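Side-chain contacts in tailspike protein (Siphovirus 9NA, PDB 3RIQ), which probably recognises and cleaves Salmonella lipopolysaccharide O-antigen as a trimeric, right-handed beta-helical receptor-binding endorhamnosidase of the phage tail: residues K415-C419 with T420-D424; T192-N195 with H196-T199. All coordinates share one frame; numbering follows the deposited sequence.

Interaction 1: K415-C419 with T420-D424; sequences KKILC and TYVAD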
ATOM      1  N   LYS A 415       1.055  -8.655  24.021  1.00 15.97           N
ATOM      2  CA  LYS A 415       1.580  -9.397  22.875  0.50 16.38           C
ATOM      3  C   LYS A 415       0.906 -10.758  22.744  1.00 16.08           C
ATOM      4  O   LYS A 415       1.384 -11.619  22.007  1.00 17.22           O
ATOM      5  CB  LYS A 415       3.101  -9.601  23.000  0.50 16.54           C
ATOM      6  CG  LYS A 415       3.882  -8.402  23.503  0.50 18.84           C
ATOM      7  CD  LYS A 415       5.353  -8.522  23.114  0.50 19.75           C
ATOM      8  CE  LYS A 415       6.239  -8.093  24.258  0.50 22.51           C
ATOM      9  NZ  LYS A 415       5.720  -6.833  24.833  0.50 25.34           N
ATOM     10  N   LYS A 416      -0.224 -10.943  23.432  1.00 15.51           N
ATOM     11  CA  LYS A 416      -0.914 -12.220  23.423  1.00 15.79           C
ATOM     12  C   LYS A 416      -1.653 -12.479  22.118  1.00 15.99           C
ATOM     13  O   LYS A 416      -2.396 -11.621  21.621  1.00 15.19           O
ATOM     14  CB  LYS A 416      -1.904 -12.307  24.608  1.00 16.72           C
ATOM     15  CG  LYS A 416      -1.243 -12.203  25.989  1.00 17.52           C
ATOM     16  CD  LYS A 416      -2.283 -12.388  27.133  1.00 22.16           C
ATOM     17  CE  LYS A 416      -1.610 -12.264  28.514  1.00 28.56           C
ATOM     18  NZ  LYS A 416      -0.872 -10.966  28.661  1.00 34.75           N
ATOM     19  N   ILE A 417      -1.458 -13.682  21.593  1.00 15.56           N
ATOM     20  CA  ILE A 417      -2.105 -14.162  20.357  1.00 16.07           C
ATOM     21  C   ILE A 417      -2.887 -15.437  20.681  1.00 15.97           C
ATOM     22  O   ILE A 417      -2.307 -16.444  21.156  1.00 16.64           O
ATOM     23  CB  ILE A 417      -1.050 -14.497  19.264  1.00 15.93           C
ATOM     24  CG1 ILE A 417      -0.198 -13.264  18.952  1.00 16.61           C
ATOM     25  CG2 ILE A 417      -1.744 -15.085  18.032  1.00 16.22           C
ATOM     26  CD1 ILE A 417       0.989 -13.513  18.060  1.00 18.18           C
ATOM     27  N   LEU A 418      -4.208 -15.381  20.468  1.00 15.35           N
ATOM     28  CA  LEU A 418      -5.070 -16.536  20.681  1.00 15.56           C
ATOM     29  C   LEU A 418      -5.718 -16.898  19.355  1.00 15.99           C
ATOM     30  O   LEU A 418      -6.477 -16.093  18.811  1.00 16.83           O
ATOM     31  CB  LEU A 418      -6.167 -16.254  21.740  1.00 17.28           C
ATOM     32  CG  LEU A 418      -7.286 -17.323  21.912  1.00 21.50           C
ATOM     33  CD1 LEU A 418      -6.707 -18.593  22.407  1.00 25.21           C
ATOM     34  CD2 LEU A 418      -8.377 -16.853  22.835  1.00 26.22           C
ATOM     35  N   CYS A 419      -5.422 -18.086  18.837  1.00 15.08           N
ATOM     36  CA  CYS A 419      -5.974 -18.503  17.545  1.00 16.47           C
ATOM     37  C   CYS A 419      -5.870 -19.988  17.384  1.00 16.53           C
ATOM     38  O   CYS A 419      -5.412 -20.670  18.297  1.00 17.10           O
ATOM     39  CB  CYS A 419      -5.281 -17.772  16.371  1.00 17.11           C
ATOM     40  SG  CYS A 419      -3.556 -18.218  16.261  1.00 21.47           S
ATOM     41  N   THR A 420      -6.327 -20.509  16.246  1.00 16.91           N
ATOM     42  CA  THR A 420      -6.317 -21.952  16.032  1.00 17.06           C
ATOM     43  C   THR A 420      -4.973 -22.450  15.512  1.00 16.52           C
ATOM     44  O   THR A 420      -4.509 -23.553  15.858  1.00 16.20           O
ATOM     45  CB  THR A 420      -7.412 -22.368  15.030  1.00 18.44           C
ATOM     46  OG1 THR A 420      -8.688 -22.183  15.639  1.00 24.23           O
ATOM     47  CG2 THR A 420      -7.309 -23.839  14.670  1.00 20.81           C
ATOM     48  N   TYR A 421      -4.364 -21.651  14.652  1.00 15.98           N
ATOM     49  CA  TYR A 421      -3.117 -22.054  14.004  1.00 15.70           C
ATOM     50  C   TYR A 421      -2.235 -20.818  13.794  1.00 15.98           C
ATOM     51  O   TYR A 421      -2.724 -19.788  13.301  1.00 15.94           O
ATOM     52  CB  TYR A 421      -3.410 -22.742  12.641  1.00 15.53           C
ATOM     53  CG  TYR A 421      -2.134 -23.142  11.938  1.00 14.34           C
ATOM     54  CD1 TYR A 421      -1.415 -24.294  12.345  1.00 17.15           C
ATOM     55  CD2 TYR A 421      -1.599 -22.362  10.908  1.00 16.71           C
ATOM     56  CE1 TYR A 421      -0.202 -24.648  11.722  1.00 17.04           C
ATOM     57  CE2 TYR A 421      -0.382 -22.713  10.297  1.00 15.57           C
ATOM     58  CZ  TYR A 421       0.295 -23.847  10.693  1.00 16.77           C
ATOM     59  OH  TYR A 421       1.503 -24.155  10.092  1.00 19.04           O
ATOM     60  N   VAL A 422      -0.959 -20.958  14.151  0.50 15.05           N
ATOM     61  CA  VAL A 422       0.060 -19.933  13.958  0.50 14.53           C
ATOM     62  C   VAL A 422       1.075 -20.518  12.961  0.50 14.36           C
ATOM     63  O   VAL A 422       1.634 -21.589  13.205  0.50 14.36           O
ATOM     64  CB  VAL A 422       0.760 -19.580  15.312  0.50 13.85           C
ATOM     65  CG1 VAL A 422       1.942 -18.678  15.086  0.50 13.74           C
ATOM     66  CG2 VAL A 422      -0.223 -18.920  16.303  0.50 12.68           C
ATOM     67  N   ALA A 423       1.314 -19.823  11.856  1.00 15.01           N
ATOM     68  CA  ALA A 423       2.181 -20.344  10.797  1.00 15.09           C
ATOM     69  C   ALA A 423       3.667 -20.310  11.126  1.00 15.34           C
ATOM     70  O   ALA A 423       4.111 -19.570  12.009  1.00 15.81           O
ATOM     71  CB  ALA A 423       1.935 -19.553   9.501  1.00 16.26           C
ATOM     72  N   ASP A 424       4.416 -21.103  10.373  1.00 15.89           N
ATOM     73  CA  ASP A 424       5.858 -21.199  10.528  1.00 15.39           C
ATOM     74  C   ASP A 424       6.568 -19.859  10.284  1.00 15.76           C
ATOM     75  O   ASP A 424       6.114 -19.020   9.505  1.00 16.61           O
ATOM     76  CB  ASP A 424       6.442 -22.226   9.528  1.00 15.74           C
ATOM     77  CG  ASP A 424       5.953 -23.665   9.748  1.00 18.76           C
ATOM     78  OD1 ASP A 424       5.135 -23.944  10.646  1.00 21.12           O
ATOM     79  OD2 ASP A 424       6.431 -24.541   8.986  1.00 21.41           O
TER
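Cys-419 and Val-422 meet across a corner of a right-handed parallel beta-helix, where the chain leaves strand 417-419 at Thr-420 and sets off along strand 421-427. The two strands belong to different faces of the coil, so the corner illustrates how side chains from successive faces are brought together on the concave side of a bend.

The apolar contact is carried by three buried residues. With chi1 at 65°, Cys-419 places SG between its own backbone N and carbonyl carbon, and there it lies 3.4 Å from CG2 of Val-422. This is a close approach; Val-422 was built in two conformers, and the distance holds for the one described. Cys-419 SG is also 3.5 Å from the backbone O of Tyr-421. Ile-417 stands further back, its CG2 4.5 Å from Val-422 CG2. The cluster continues into the preceding coil, where Cys-419 packs on Val-404 and Ile-417 on Val-407. It also reaches the trimer interface, since Val-422 packs on Gln-433 of the second subunit and Gly-427 of the third.

Hydrogen bonds tie the bend to its surroundings. The backbone O of Ile-417 accepts one from Gln-433 NE2 of the second subunit, while OG1 of Thr-420, on the exposed outer side, bonds to Pro-400 O at the corner of the coil before.

Interaction 2: T192-N195 with H196-T199; sequences TFEN and HHTT. With GOL (glycerol), chain B.
Glu-194 and His-196 meet with the acid's aliphatic stem against the rim of the imidazole: CG of Glu-194 lies in the ring plane, 3.5 Å from His-196 CE1. The stem is extended, with CG anti to the backbone N (chi1 -180°), which carries the carboxylate past the ring at 50° to its plane. The two imidazoles are tilted by about 40°, and His-196 meets its neighbour with one atom: CE1 sits 3.6 Å above one face of the His-197 ring, displaced toward its rim.

Both histidines belong to a type I beta turn, Asn-195 to Thr-198, that follows strand 184-194 of the right-handed parallel beta-helix and begins a loop leading on to strand 206-208. A water stitches the strand end to the turn, donating to Glu-194 O and accepting from His-197 N at 3.0 Å.

A glycerol, probably from the crystallisation liquor, bridges the acid and His-197. Its C3 is at the edge of the His-197 ring, and its O3 is hydrogen-bonded to His-197 NE2 at 2.9 Å and weakly to Glu-194 OE2 at 3.3 Å. The other carboxylate oxygen, Glu-194 OE1, is gripped by a salt bridge from Arg-149 NH2 and a hydrogen bond with Thr-171 OG1.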
ATOM      1  N   THR A 192     -25.723   9.951   0.323  1.00 11.93           N
ATOM      2  CA  THR A 192     -26.438   8.702   0.595  1.00 11.48           C
ATOM      3  C   THR A 192     -27.011   8.130  -0.680  1.00 11.65           C
ATOM      4  O   THR A 192     -27.656   8.854  -1.442  1.00 12.51           O
ATOM      5  CB  THR A 192     -27.638   8.945   1.568  1.00 11.10           C
ATOM      6  OG1 THR A 192     -27.187   9.510   2.793  1.00 13.21           O
ATOM      7  CG2 THR A 192     -28.425   7.643   1.844  1.00 12.59           C
ATOM      8  N   PHE A 193     -26.818   6.825  -0.899  1.00 11.39           N
ATOM      9  CA  PHE A 193     -27.456   6.125  -2.025  1.00 11.30           C
ATOM     10  C   PHE A 193     -28.545   5.241  -1.439  1.00 12.58           C
ATOM     11  O   PHE A 193     -28.261   4.186  -0.827  1.00 12.57           O
ATOM     12  CB  PHE A 193     -26.434   5.336  -2.845  1.00 11.77           C
ATOM     13  CG  PHE A 193     -25.310   6.181  -3.351  1.00 10.38           C
ATOM     14  CD1 PHE A 193     -25.549   7.118  -4.368  1.00 11.53           C
ATOM     15  CD2 PHE A 193     -24.016   6.057  -2.812  1.00 11.71           C
ATOM     16  CE1 PHE A 193     -24.530   7.929  -4.862  1.00 10.52           C
ATOM     17  CE2 PHE A 193     -22.967   6.862  -3.324  1.00 11.81           C
ATOM     18  CZ  PHE A 193     -23.236   7.789  -4.343  1.00 10.65           C
ATOM     19  N   GLU A 194     -29.798   5.712  -1.543  1.00 12.00           N
ATOM     20  CA  GLU A 194     -30.939   5.102  -0.848  1.00 13.25           C
ATOM     21  C   GLU A 194     -31.774   4.290  -1.831  1.00 13.45           C
ATOM     22  O   GLU A 194     -32.523   4.884  -2.621  1.00 13.56           O
ATOM     23  CB  GLU A 194     -31.787   6.234  -0.256  1.00 13.40           C
ATOM     24  CG  GLU A 194     -33.010   5.779   0.510  1.00 15.75           C
ATOM     25  CD  GLU A 194     -33.897   6.945   0.869  1.00 16.61           C
ATOM     26  OE1 GLU A 194     -34.162   7.783   0.030  1.00 15.56           O
ATOM     27  OE2 GLU A 194     -34.343   7.043   2.009  1.00 21.03           O
ATOM     28  N   ASN A 195     -31.650   2.951  -1.804  1.00 12.02           N
ATOM     29  CA  ASN A 195     -32.328   2.099  -2.800  1.00 12.79           C
ATOM     30  C   ASN A 195     -33.284   1.056  -2.225  1.00 12.93           C
ATOM     31  O   ASN A 195     -33.662   0.121  -2.907  1.00 13.80           O
ATOM     32  CB  ASN A 195     -31.301   1.441  -3.748  1.00 12.35           C
ATOM     33  CG  ASN A 195     -30.558   2.465  -4.600  1.00 13.28           C
ATOM     34  OD1 ASN A 195     -29.674   3.143  -4.114  1.00 13.67           O
ATOM     35  ND2 ASN A 195     -30.951   2.609  -5.836  1.00 11.41           N
ATOM     36  N   HIS A 196     -33.737   1.232  -0.989  1.00 12.36           N
ATOM     37  CA  HIS A 196     -34.592   0.198  -0.406  1.00 11.87           C
ATOM     38  C   HIS A 196     -36.079   0.270  -0.800  1.00 12.94           C
ATOM     39  O   HIS A 196     -36.830  -0.602  -0.409  1.00 12.87           O
ATOM     40  CB  HIS A 196     -34.514   0.243   1.115  1.00 12.84           C
ATOM     41  CG  HIS A 196     -35.127   1.489   1.664  1.00 11.26           C
ATOM     42  ND1 HIS A 196     -34.606   2.738   1.403  1.00 13.39           N
ATOM     43  CD2 HIS A 196     -36.243   1.685   2.402  1.00 12.07           C
ATOM     44  CE1 HIS A 196     -35.374   3.652   1.966  1.00 12.01           C
ATOM     45  NE2 HIS A 196     -36.372   3.036   2.590  1.00 13.93           N
ATOM     46  N   HIS A 197     -36.498   1.290  -1.546  1.00 12.96           N
ATOM     47  CA  HIS A 197     -37.920   1.416  -1.890  1.00 12.68           C
ATOM     48  C   HIS A 197     -38.404   0.350  -2.853  1.00 13.65           C
ATOM     49  O   HIS A 197     -39.598   0.180  -3.006  1.00 14.71           O
ATOM     50  CB  HIS A 197     -38.304   2.806  -2.423  1.00 13.21           C
ATOM     51  CG  HIS A 197     -38.187   3.909  -1.413  1.00 13.70           C
ATOM     52  ND1 HIS A 197     -37.656   5.139  -1.726  1.00 17.10           N
ATOM     53  CD2 HIS A 197     -38.598   3.998  -0.131  1.00 15.33           C
ATOM     54  CE1 HIS A 197     -37.700   5.924  -0.662  1.00 14.88           C
ATOM     55  NE2 HIS A 197     -38.277   5.255   0.319  1.00 15.98           N
ATOM     56  N   THR A 198     -37.508  -0.353  -3.536  1.00 14.72           N
ATOM     57  CA  THR A 198     -37.944  -1.501  -4.363  1.00 14.62           C
ATOM     58  C   THR A 198     -37.080  -2.723  -4.098  1.00 14.81           C
ATOM     59  O   THR A 198     -36.064  -2.595  -3.420  1.00 14.48           O
ATOM     60  CB  THR A 198     -37.967  -1.217  -5.893  1.00 14.54           C
ATOM     61  OG1 THR A 198     -36.658  -1.345  -6.461  1.00 15.79           O
ATOM     62  CG2 THR A 198     -38.534   0.167  -6.197  1.00 12.94           C
ATOM     63  N   THR A 199     -37.452  -3.884  -4.643  1.00 13.90           N
ATOM     64  CA  THR A 199     -36.618  -5.082  -4.496  1.00 14.36           C
ATOM     65  C   THR A 199     -35.366  -5.071  -5.377  1.00 13.28           C
ATOM     66  O   THR A 199     -34.478  -5.886  -5.148  1.00 14.60           O
ATOM     67  CB  THR A 199     -37.430  -6.351  -4.808  1.00 14.31           C
ATOM     68  OG1 THR A 199     -38.024  -6.178  -6.103  1.00 16.45           O
ATOM     69  CG2 THR A 199     -38.520  -6.600  -3.719  1.00 15.33           C
TER
HETATM   70  C1  GOL B   1     -40.811   9.107   3.074  1.00 33.13           C
HETATM   71  O1  GOL B   1     -41.312  10.406   2.698  1.00 34.15           O
HETATM   72  C2  GOL B   1     -39.442   8.828   2.449  1.00 31.50           C
HETATM   73  O2  GOL B   1     -38.614   9.987   2.625  1.00 30.15           O
HETATM   74  C3  GOL B   1     -38.795   7.639   3.200  1.00 31.84           C
HETATM   75  O3  GOL B   1     -37.659   7.097   2.460  1.00 30.43           O
HETATM   76  O   HOH W   1     -35.100   3.864  -2.275  1.00 14.62           O
HETATM   77  O   HOH W   2     -34.293  -0.610  -5.379  1.00 14.12           O

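Overall arrangement
Interaction 2 comes first along the chain and interaction 1 much later; their centres lie 42 Å apart, on opposite sides of the chain's centre, and their nearest atoms are about 36 Å apart. Both sit at ends of strands in the same run of parallel beta-helix coils, so they show two ways of leaving a strand. Interaction 2 opens into a longer loop, and no other subunit touches its two segments, whereas interaction 1 passes almost directly into the next strand and lies within reach of both other subunits. Strands 417-419 and 421-427 are the last of the parallel set, and the antiparallel sheet of 438-500 follows. Interaction 1 thus marks the C-terminal end of the coils.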